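Local coordinates for protein bacteriohemerythrin (Methylococcus capsulatus, PDB 4XPX) that binds oxygen reversibly at a site containing two iron atoms and may store it or deliver it to oxygen-requiring enzymes, at residues A[10-14]-A[15-19]; A[111-114]-A[115-119]; A[49-52]-A[53-57]. One frame throughout, in Å; residues are numbered along the deposited sequence.

Contact 1. Residues A[10-14]-A[15-19]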
ATOM      1  N   PHE A  10      -1.282  -8.976  10.690  1.00  8.82           N
ATOM      2  CA  PHE A  10      -0.405  -8.314   9.750  1.00  8.98           C
ATOM      3  C   PHE A  10       1.006  -8.232  10.199  1.00  9.25           C
ATOM      4  O   PHE A  10       1.890  -7.776   9.409  1.00  9.56           O
ATOM      5  CB  PHE A  10      -0.895  -6.900   9.421  1.00  9.12           C
ATOM      6  CG  PHE A  10      -2.286  -6.879   8.835  1.00  9.06           C
ATOM      7  CD1 PHE A  10      -2.576  -7.612   7.707  1.00  9.51           C
ATOM      8  CD2 PHE A  10      -3.287  -6.152   9.424  1.00  9.64           C
ATOM      9  CE1 PHE A  10      -3.849  -7.630   7.211  1.00 11.25           C
ATOM     10  CE2 PHE A  10      -4.605  -6.228   8.963  1.00  9.99           C
ATOM     11  CZ  PHE A  10      -4.853  -6.965   7.822  1.00 10.54           C
ATOM     12  N   GLY A  11       1.359  -8.629  11.422  1.00  9.67           N
ATOM     13  CA  GLY A  11       2.730  -8.479  11.866  1.00  9.83           C
ATOM     14  C   GLY A  11       3.706  -9.278  11.080  1.00  9.63           C
ATOM     15  O   GLY A  11       3.494 -10.464  10.902  1.00 12.15           O
ATOM     16  N   THR A  12       4.792  -8.670  10.647  1.00  9.52           N
ATOM     17  CA  THR A  12       5.828  -9.278   9.843  1.00  9.74           C
ATOM     18  C   THR A  12       7.033  -9.673  10.614  1.00 10.07           C
ATOM     19  O   THR A  12       7.922 -10.350  10.047  1.00 12.06           O
ATOM     20  CB  THR A  12       6.277  -8.365   8.702  1.00  9.55           C
ATOM     21  OG1 THR A  12       6.936  -7.232   9.255  1.00 10.06           O
ATOM     22  CG2 THR A  12       5.145  -7.993   7.769  1.00 10.70           C
ATOM     23  N   ASN A  13       7.191  -9.270  11.766  1.00 11.02           N
ATOM     24  CA  ASN A  13       8.357  -9.342  12.643  1.00 11.97           C
ATOM     25  C   ASN A  13       9.490  -8.494  12.129  1.00 10.83           C
ATOM     26  O   ASN A  13      10.657  -8.675  12.612  1.00 13.59           O
ATOM     27  CB  ASN A  13       8.814 -10.792  12.814  1.00 20.00           C
ATOM     28  CG  ASN A  13       9.826 -10.956  13.930  1.00 20.00           C
ATOM     29  OD1 ASN A  13       9.804 -10.221  14.918  1.00 20.00           O
ATOM     30  ND2 ASN A  13      10.723 -11.923  13.780  1.00 20.00           N
ATOM     31  N   VAL A  14       9.192  -7.477  11.242  1.00  9.90           N
ATOM     32  CA  VAL A  14      10.179  -6.571  10.661  1.00 10.54           C
ATOM     33  C   VAL A  14       9.718  -5.180  11.035  1.00 10.41           C
ATOM     34  O   VAL A  14       8.645  -4.686  10.560  1.00 10.20           O
ATOM     35  CB  VAL A  14      10.302  -6.730   9.156  1.00 10.06           C
ATOM     36  CG1 VAL A  14      11.333  -5.768   8.612  1.00 11.67           C
ATOM     37  CG2 VAL A  14      10.681  -8.174   8.826  1.00 11.26           C
ATOM     38  N   GLY A  15      10.452  -4.497  11.930  1.00 11.31           N
ATOM     39  CA  GLY A  15       9.903  -3.234  12.515  1.00 12.84           C
ATOM     40  C   GLY A  15       9.636  -2.173  11.476  1.00 11.05           C
ATOM     41  O   GLY A  15       8.546  -1.546  11.533  1.00 10.85           O
ATOM     42  N   PHE A  16      10.530  -1.917  10.529  1.00 11.39           N
ATOM     43  CA  PHE A  16      10.286  -0.817   9.614  1.00 11.27           C
ATOM     44  C   PHE A  16       9.048  -1.108   8.803  1.00  9.49           C
ATOM     45  O   PHE A  16       8.307  -0.144   8.454  1.00 10.71           O
ATOM     46  CB  PHE A  16      11.467  -0.469   8.735  1.00 12.56           C
ATOM     47  CG  PHE A  16      11.643  -1.383   7.502  1.00 11.28           C
ATOM     48  CD1 PHE A  16      12.482  -2.511   7.561  1.00 12.73           C
ATOM     49  CD2 PHE A  16      10.944  -1.163   6.252  1.00 12.83           C
ATOM     50  CE1 PHE A  16      12.594  -3.356   6.468  1.00 13.34           C
ATOM     51  CE2 PHE A  16      11.090  -2.008   5.202  1.00 12.87           C
ATOM     52  CZ  PHE A  16      11.947  -3.063   5.280  1.00 15.29           C
ATOM     53  N   ALA A  17       8.841  -2.343   8.416  1.00  9.00           N
ATOM     54  CA  ALA A  17       7.749  -2.693   7.579  1.00  8.95           C
ATOM     55  C   ALA A  17       6.458  -2.575   8.292  1.00  8.23           C
ATOM     56  O   ALA A  17       5.452  -2.039   7.766  1.00  8.71           O
ATOM     57  CB  ALA A  17       7.917  -4.102   7.045  1.00 10.43           C
ATOM     58  N   ASP A  18       6.378  -3.042   9.523  1.00  8.56           N
ATOM     59  CA  ASP A  18       5.179  -2.866  10.311  1.00  9.18           C
ATOM     60  C   ASP A  18       4.821  -1.392  10.465  1.00  8.02           C
ATOM     61  O   ASP A  18       3.642  -1.013  10.366  1.00  8.43           O
ATOM     62  CB  ASP A  18       5.323  -3.479  11.684  1.00  9.56           C
ATOM     63  CG  ASP A  18       5.394  -5.026  11.659  1.00  9.56           C
ATOM     64  OD1 ASP A  18       5.001  -5.693  10.736  1.00 10.28           O
ATOM     65  OD2 ASP A  18       5.857  -5.518  12.758  1.00 15.10           O
ATOM     66  N   ASP A  19       5.824  -0.541  10.714  1.00  8.47           N
ATOM     67  CA  ASP A  19       5.558   0.879  10.869  1.00  8.26           C
ATOM     68  C   ASP A  19       5.043   1.507   9.597  1.00  7.81           C
ATOM     69  O   ASP A  19       4.068   2.316   9.621  1.00  7.85           O
ATOM     70  CB  ASP A  19       6.835   1.592  11.296  1.00  9.21           C
ATOM     71  CG  ASP A  19       7.202   1.315  12.732  1.00 13.08           C
ATOM     72  OD1 ASP A  19       6.368   0.829  13.516  1.00 16.75           O
ATOM     73  OD2 ASP A  19       8.423   1.528  13.024  1.00 16.07           O
TER
HETATM   74  O   HOH W   1       2.732  -5.234   9.199  1.00  9.11           O
HETATM   75  O   HOH W   2       5.406  -8.009  13.693  1.00 15.61           O

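Contact 2. Residues A[111-114]-A[115-119]. With FE2 (Fe (II) ion), chain B.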
ATOM      1  N   ASP A 111      -8.332  -4.315   0.033  1.00  7.55           N
ATOM      2  CA  ASP A 111      -8.297  -5.704  -0.381  1.00  7.51           C
ATOM      3  C   ASP A 111      -6.891  -6.131  -0.748  1.00  7.14           C
ATOM      4  O   ASP A 111      -6.421  -7.232  -0.358  1.00  8.50           O
ATOM      5  CB  ASP A 111      -9.246  -5.970  -1.526  1.00  8.44           C
ATOM      6  CG  ASP A 111     -10.680  -5.889  -1.180  1.00  9.74           C
ATOM      7  OD1 ASP A 111     -11.040  -5.913   0.017  1.00 10.46           O
ATOM      8  OD2 ASP A 111     -11.555  -5.867  -2.109  1.00 11.94           O
ATOM      9  N   TRP A 112      -6.212  -5.294  -1.541  1.00  7.33           N
ATOM     10  CA  TRP A 112      -4.865  -5.635  -1.976  1.00  7.64           C
ATOM     11  C   TRP A 112      -3.964  -5.780  -0.755  1.00  6.64           C
ATOM     12  O   TRP A 112      -3.177  -6.769  -0.669  1.00  7.26           O
ATOM     13  CB  TRP A 112      -4.349  -4.555  -2.938  1.00  7.87           C
ATOM     14  CG  TRP A 112      -3.052  -4.917  -3.577  1.00  7.76           C
ATOM     15  CD1 TRP A 112      -2.903  -5.533  -4.807  1.00  8.80           C
ATOM     16  CD2 TRP A 112      -1.751  -4.789  -3.035  1.00  7.50           C
ATOM     17  NE1 TRP A 112      -1.604  -5.738  -5.068  1.00  9.19           N
ATOM     18  CE2 TRP A 112      -0.851  -5.306  -3.995  1.00  8.31           C
ATOM     19  CE3 TRP A 112      -1.220  -4.254  -1.888  1.00  7.91           C
ATOM     20  CZ2 TRP A 112       0.530  -5.340  -3.810  1.00  8.81           C
ATOM     21  CZ3 TRP A 112       0.130  -4.269  -1.672  1.00  7.96           C
ATOM     22  CH2 TRP A 112       0.994  -4.824  -2.660  1.00  8.33           C
ATOM     23  N   LEU A 113      -4.030  -4.844   0.179  1.00  6.69           N
ATOM     24  CA  LEU A 113      -3.152  -4.842   1.345  1.00  7.47           C
ATOM     25  C   LEU A 113      -3.444  -6.031   2.253  1.00  7.32           C
ATOM     26  O   LEU A 113      -2.476  -6.647   2.779  1.00  8.12           O
ATOM     27  CB  LEU A 113      -3.329  -3.571   2.149  1.00  7.86           C
ATOM     28  CG  LEU A 113      -2.782  -2.270   1.456  1.00  7.76           C
ATOM     29  CD1 LEU A 113      -3.373  -1.049   2.162  1.00  8.31           C
ATOM     30  CD2 LEU A 113      -1.252  -2.272   1.544  1.00  8.99           C
ATOM     31  N   VAL A 114      -4.706  -6.309   2.513  1.00  8.02           N
ATOM     32  CA  VAL A 114      -5.050  -7.353   3.455  1.00  8.55           C
ATOM     33  C   VAL A 114      -4.675  -8.733   2.912  1.00  8.64           C
ATOM     34  O   VAL A 114      -4.542  -9.674   3.711  1.00  9.63           O
ATOM     35  CB  VAL A 114      -6.442  -7.258   4.001  1.00 10.38           C
ATOM     36  CG1 VAL A 114      -6.624  -5.867   4.713  1.00 10.84           C
ATOM     37  CG2 VAL A 114      -7.369  -7.590   3.144  1.00 12.21           C
ATOM     38  N   ASN A 115      -4.610  -8.876   1.550  1.00  8.00           N
ATOM     39  CA  ASN A 115      -4.035 -10.098   1.012  1.00  7.93           C
ATOM     40  C   ASN A 115      -2.509 -10.055   0.982  1.00  7.66           C
ATOM     41  O   ASN A 115      -1.856 -11.084   1.148  1.00  8.87           O
ATOM     42  CB  ASN A 115      -4.581 -10.373  -0.390  1.00 20.00           C
ATOM     43  CG  ASN A 115      -6.035 -10.800  -0.376  1.00 20.00           C
ATOM     44  OD1 ASN A 115      -6.358 -11.939  -0.034  1.00 20.00           O
ATOM     45  ND2 ASN A 115      -6.924  -9.886  -0.747  1.00 20.00           N
ATOM     46  N   HIS A 116      -1.926  -8.962   0.503  1.00  6.91           N
ATOM     47  CA  HIS A 116      -0.489  -8.947   0.285  1.00  7.29           C
ATOM     48  C   HIS A 116       0.302  -9.050   1.587  1.00  7.23           C
ATOM     49  O   HIS A 116       1.326  -9.736   1.634  1.00  7.54           O
ATOM     50  CB  HIS A 116      -0.108  -7.581  -0.357  1.00  7.18           C
ATOM     51  CG  HIS A 116       1.345  -7.451  -0.707  1.00  7.29           C
ATOM     52  ND1 HIS A 116       1.901  -7.955  -1.866  1.00  7.45           N
ATOM     53  CD2 HIS A 116       2.346  -6.864  -0.017  1.00  7.58           C
ATOM     54  CE1 HIS A 116       3.196  -7.642  -1.868  1.00  7.37           C
ATOM     55  NE2 HIS A 116       3.527  -6.977  -0.781  1.00  7.42           N
ATOM     56  N   ILE A 117      -0.110  -8.341   2.629  1.00  7.01           N
ATOM     57  CA  ILE A 117       0.713  -8.317   3.819  1.00  7.34           C
ATOM     58  C   ILE A 117       0.837  -9.716   4.444  1.00  7.56           C
ATOM     59  O   ILE A 117       1.930 -10.193   4.700  1.00  8.16           O
ATOM     60  CB  ILE A 117       0.297  -7.219   4.793  1.00  7.30           C
ATOM     61  CG1 ILE A 117       0.545  -5.853   4.173  1.00  8.22           C
ATOM     62  CG2 ILE A 117       1.064  -7.388   6.118  1.00  9.10           C
ATOM     63  CD1 ILE A 117      -0.149  -4.717   4.896  1.00  8.70           C
ATOM     64  N   PRO A 118      -0.266 -10.456   4.647  1.00  8.45           N
ATOM     65  CA  PRO A 118      -0.132 -11.791   5.284  1.00  9.50           C
ATOM     66  C   PRO A 118       0.458 -12.803   4.332  1.00  9.22           C
ATOM     67  O   PRO A 118       1.144 -13.728   4.822  1.00 11.40           O
ATOM     68  CB  PRO A 118      -1.565 -12.175   5.623  1.00 10.50           C
ATOM     69  CG  PRO A 118      -2.324 -10.893   5.657  1.00 11.09           C
ATOM     70  CD  PRO A 118      -1.695 -10.068   4.628  1.00  8.59           C
ATOM     71  N   LYS A 119       0.168 -12.744   3.031  1.00  9.40           N
ATOM     72  CA  LYS A 119       0.534 -13.829   2.125  1.00  9.47           C
ATOM     73  C   LYS A 119       1.850 -13.606   1.416  1.00  9.30           C
ATOM     74  O   LYS A 119       2.396 -14.575   0.792  1.00 10.43           O
ATOM     75  CB  LYS A 119      -0.573 -14.136   1.093  1.00 10.77           C
ATOM     76  CG  LYS A 119      -1.848 -14.494   1.731  1.00 13.62           C
ATOM     77  CD  LYS A 119      -2.971 -14.966   1.034  1.00 24.33           C
ATOM     78  CE  LYS A 119      -4.081 -15.163   2.105  1.00 36.58           C
ATOM     79  NZ  LYS A 119      -5.077 -14.028   2.173  1.00 38.26           N
TER
HETATM   80 FE   FE2 B 201       5.383  -6.110  -0.083  1.00  7.01          FE
HETATM   81  O   HOH W   3       4.159  -4.327   0.622  1.00 10.45           O

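Contact 3. Residues A[49-52]-A[53-57]. With FE2 (Fe (II) ion), chain C.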
ATOM      1  N   ALA A  49      -0.777  11.685  -1.873  1.00  8.25           N
ATOM      2  CA  ALA A  49       0.064  11.431  -0.693  1.00  8.21           C
ATOM      3  C   ALA A  49       0.169   9.945  -0.405  1.00  7.30           C
ATOM      4  O   ALA A  49       1.241   9.422  -0.099  1.00  7.84           O
ATOM      5  CB  ALA A  49      -0.475  12.207   0.523  1.00  9.37           C
ATOM      6  N   LEU A  50      -0.970   9.255  -0.445  1.00  7.79           N
ATOM      7  CA  LEU A  50      -1.005   7.814  -0.187  1.00  7.64           C
ATOM      8  C   LEU A  50      -0.132   7.079  -1.211  1.00  7.23           C
ATOM      9  O   LEU A  50       0.687   6.208  -0.836  1.00  7.65           O
ATOM     10  CB  LEU A  50      -2.438   7.309  -0.289  1.00  7.77           C
ATOM     11  CG  LEU A  50      -2.566   5.768  -0.292  1.00  7.58           C
ATOM     12  CD1 LEU A  50      -2.127   5.136   0.981  1.00  8.34           C
ATOM     13  CD2 LEU A  50      -4.047   5.420  -0.600  1.00  9.71           C
ATOM     14  N   ILE A  51      -0.318   7.359  -2.492  1.00  7.60           N
ATOM     15  CA  ILE A  51       0.401   6.602  -3.510  1.00  7.68           C
ATOM     16  C   ILE A  51       1.879   6.872  -3.390  1.00  8.00           C
ATOM     17  O   ILE A  51       2.717   5.958  -3.528  1.00  7.95           O
ATOM     18  CB  ILE A  51      -0.156   6.931  -4.901  1.00  7.95           C
ATOM     19  CG1 ILE A  51      -1.553   6.299  -5.048  1.00  9.16           C
ATOM     20  CG2 ILE A  51       0.784   6.430  -5.982  1.00  9.92           C
ATOM     21  CD1 ILE A  51      -2.334   6.705  -6.213  1.00 10.45           C
ATOM     22  N   ASP A  52       2.311   8.130  -3.151  1.00  7.98           N
ATOM     23  CA  ASP A  52       3.719   8.395  -2.965  1.00  8.26           C
ATOM     24  C   ASP A  52       4.303   7.562  -1.846  1.00  7.73           C
ATOM     25  O   ASP A  52       5.414   6.991  -1.960  1.00  8.41           O
ATOM     26  CB  ASP A  52       3.934   9.901  -2.696  1.00  9.20           C
ATOM     27  CG  ASP A  52       5.356  10.296  -2.795  1.00 11.25           C
ATOM     28  OD1 ASP A  52       5.857  10.336  -3.942  1.00 14.75           O
ATOM     29  OD2 ASP A  52       6.067  10.475  -1.755  1.00 15.88           O
ATOM     30  N   TYR A  53       3.565   7.472  -0.740  1.00  7.32           N
ATOM     31  CA  TYR A  53       4.050   6.730   0.412  1.00  7.60           C
ATOM     32  C   TYR A  53       4.121   5.255   0.117  1.00  6.82           C
ATOM     33  O   TYR A  53       5.119   4.570   0.512  1.00  7.62           O
ATOM     34  CB  TYR A  53       3.168   7.031   1.648  1.00  7.34           C
ATOM     35  CG  TYR A  53       3.814   6.486   2.863  1.00  7.23           C
ATOM     36  CD1 TYR A  53       4.763   7.200   3.517  1.00  8.84           C
ATOM     37  CD2 TYR A  53       3.496   5.234   3.361  1.00  8.12           C
ATOM     38  CE1 TYR A  53       5.435   6.693   4.639  1.00  9.95           C
ATOM     39  CE2 TYR A  53       4.145   4.704   4.457  1.00  8.35           C
ATOM     40  CZ  TYR A  53       5.074   5.407   5.095  1.00  8.20           C
ATOM     41  OH  TYR A  53       5.695   4.869   6.186  1.00  9.92           O
ATOM     42  N   VAL A  54       3.094   4.687  -0.522  1.00  7.14           N
ATOM     43  CA  VAL A  54       3.094   3.281  -0.886  1.00  7.02           C
ATOM     44  C   VAL A  54       4.316   2.960  -1.765  1.00  7.49           C
ATOM     45  O   VAL A  54       5.022   1.936  -1.545  1.00  7.84           O
ATOM     46  CB  VAL A  54       1.805   2.886  -1.550  1.00  7.88           C
ATOM     47  CG1 VAL A  54       1.884   1.468  -2.151  1.00  8.96           C
ATOM     48  CG2 VAL A  54       0.662   2.926  -0.519  1.00  8.67           C
ATOM     49  N   VAL A  55       4.594   3.775  -2.759  1.00  7.77           N
ATOM     50  CA  VAL A  55       5.759   3.523  -3.622  1.00  8.80           C
ATOM     51  C   VAL A  55       7.025   3.546  -2.807  1.00  8.65           C
ATOM     52  O   VAL A  55       7.923   2.684  -3.048  1.00  9.55           O
ATOM     53  CB  VAL A  55       5.739   4.503  -4.779  1.00 10.24           C
ATOM     54  CG1 VAL A  55       7.107   4.553  -5.512  1.00 15.16           C
ATOM     55  CG2 VAL A  55       4.630   4.292  -5.715  1.00 12.35           C
ATOM     56  N   MET A  56       7.154   4.454  -1.881  1.00  8.50           N
ATOM     57  CA  MET A  56       8.323   4.503  -1.042  1.00 10.03           C
ATOM     58  C   MET A  56       8.435   3.271  -0.166  1.00  7.50           C
ATOM     59  O   MET A  56       9.553   2.686  -0.005  1.00  8.99           O
ATOM     60  CB  MET A  56       8.274   5.774  -0.197  1.00 10.12           C
ATOM     61  CG  MET A  56       9.482   5.993   0.654  1.00 15.35           C
ATOM     62  SD  MET A  56       9.422   5.022   2.166  1.00 14.79           S
ATOM     63  CE  MET A  56       7.966   5.609   2.985  1.00 18.23           C
ATOM     64  N   HIS A  57       7.319   2.789   0.381  1.00  7.32           N
ATOM     65  CA  HIS A  57       7.294   1.577   1.163  1.00  7.25           C
ATOM     66  C   HIS A  57       7.792   0.392   0.312  1.00  7.00           C
ATOM     67  O   HIS A  57       8.604  -0.458   0.785  1.00  7.44           O
ATOM     68  CB  HIS A  57       5.880   1.335   1.660  1.00  7.24           C
ATOM     69  CG  HIS A  57       5.693  -0.055   2.224  1.00  7.42           C
ATOM     70  ND1 HIS A  57       6.431  -0.553   3.273  1.00  7.50           N
ATOM     71  CD2 HIS A  57       4.895  -1.078   1.825  1.00  7.11           C
ATOM     72  CE1 HIS A  57       6.064  -1.829   3.482  1.00  7.65           C
ATOM     73  NE2 HIS A  57       5.138  -2.177   2.612  1.00  7.85           N
TER
HETATM   74 FE   FE2 C 202       4.350  -4.178   2.591  1.00  7.98          FE
HETATM   75  O   HOH W   3       4.159  -4.327   0.622  1.00 10.45           O
HETATM   76  O   HOH W   4       2.052  -3.427   1.896  1.00  4.72           O

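Contact 1. Residues A[10-14]-A[15-19]
The Phe16 ring lies alongside Val14: the CG1 methyl of Val14 reaches CE1 of the ring at 3.5 Å on an oblique approach, and Ala17 CB lies over one ring face, shifted toward the rim. The first torsion of Phe16 (chi1 81°) sets CG between its own backbone N and carbonyl carbon, which leaves the ring next to Val14. The other flat group is the Asp18 carboxylate. Thr12 N donates to the syn lone pair of OD1 at 3.0 Å, whereas Thr12 OG1 donates to the same OD1 at 2.9 Å from 55° above the carboxylate plane. Water 1, also bonded to Phe10 O, is a third donor to OD1; water 2 joins Asp18 OD2 to Asn13 N. So many donors would probably favour the ionised acid. Thr12 OG1 in turn accepts from Val14 N at 3.0 Å, an ST turn, and Asp18 N closes the first helical turn on O of the N-cap residue Val14 (3.0 Å). An alanine in place of Asp18 would probably leave Thr12 N and OG1 without their common acceptor, though the backbone bond to Val14 O could remain. The loop runs from helix 7-10 into helix 15-34, with Tyr124 packed on Thr12, Val14 and Ala17, while Phe16 reaches Ser60 and Glu64 of helix 40-67.

Contact 2. Residues A[111-114]-A[115-119]
Asp111 O is gripped twice by Asn115: the side-chain ND2 donates to it at 2.7 Å and the backbone N at 3.1 Å, the two arriving from opposite faces of the carbonyl plane. The ordinary helical bond is thereby doubled, and the amide is tied back along its own helix. Its other end, Asn115 OD1, takes a weak bond from Lys119 NZ at 3.3 Å.

One residue further on, Trp112 and His116 form an offset stack. The six-membered ring of Trp112 and the imidazole have centroids 4.2 Å apart and planes inclined by 16°, with Trp112 CH2 over the centre of the His116 ring. His116 CB adds a CH-pi contact, 3.7 Å from the centroid of the six-membered ring and over its face. Both residues carry CG anti to the backbone N (chi1 -172° for Trp112, -177° for His116), a shared torsion that, one helical turn apart, lays the two side chains side by side in the same direction. The stack covers one imidazole face and is likely to limit rotation of a ring whose NE2 binds iron at 2.2 Å. Glu61, His76, His80, Asp121 and water 3 complete this six-coordinate site.

Pro118 has no N-H for the turn before, and its CD lies 3.0 Å from Val114 O; the helix is kinked there and widens into a pi-type turn. Leu113 and Ile117 meet through CD2 and CD1 at 4.3 Å. Within the bundle, this part of helix 103-121 packs Leu113 on Ile24 and Val28, and Ile117 on His21 and Phe25, of helix 15-34, while Trp112 packs on Leu83 and His116 on Glu79, both of helix 73-95.

Contact 3. Residues A[49-52]-A[53-57]
Helix 40-67 belongs to the four-helix bundle of the hemerythrin fold, and here one turn of it, from Leu50 and Ile51 to Val54 and Val55, leads up to the iron ligand His57. Leu50 and Val54 point the same way, with Leu50 CD1 against Val54 CG2 at 3.9 Å. That CG2 branch, anti to the carbonyl carbon of Val54, also comes within 3.3 Å of Leu50 O. Val55 repeats the arrangement one position on: its CG2 is 3.3 Å from Ile51 O and, more loosely, 4.4 Å from Ile51 CG2. The backbone here is regular. Val54 N donates to Leu50 O at 2.9 Å with an N-H...O angle of 168°, and Val55 N to Ile51 O at 3.0 Å with 170°.

Beyond the turn, His57 NE2 binds an iron that His21, Glu61, Asp121 and waters 3 and 4 also bind. Its ND1 is hydrogen-bonded to Gln20 OE1, a second-shell link that should restrain ring rotation. Gln20 belongs to helix 15-34, on which Tyr53 and Met56 also pack, whereas Ile51 and Val55 face helix 73-95 through Cys87, Gln91 and Val84.

Overall arrangement
All three contacts are partly buried, but their centres lie at different distances from the chain centre: about 7 Å for contact 3, 9 Å for contact 2 and 13 Å for contact 1. Contacts 2 and 3 each lie within one helix (103-121 and 40-67), whereas contact 1 joins a loop to the start of helix 15-34. Direct and water-bridged polar bonds dominate contact 1; contact 2 combines aromatic stacking with a doubled backbone acceptor, and the side-chain contacts of contact 3 are aliphatic, alongside regular helical bonds. Contacts 1 and 2 touch, Phe10 CZ meeting Val114 CG1 at 3.7 Å. Contacts 2 and 3 supply histidines to different irons, bridged by water 3.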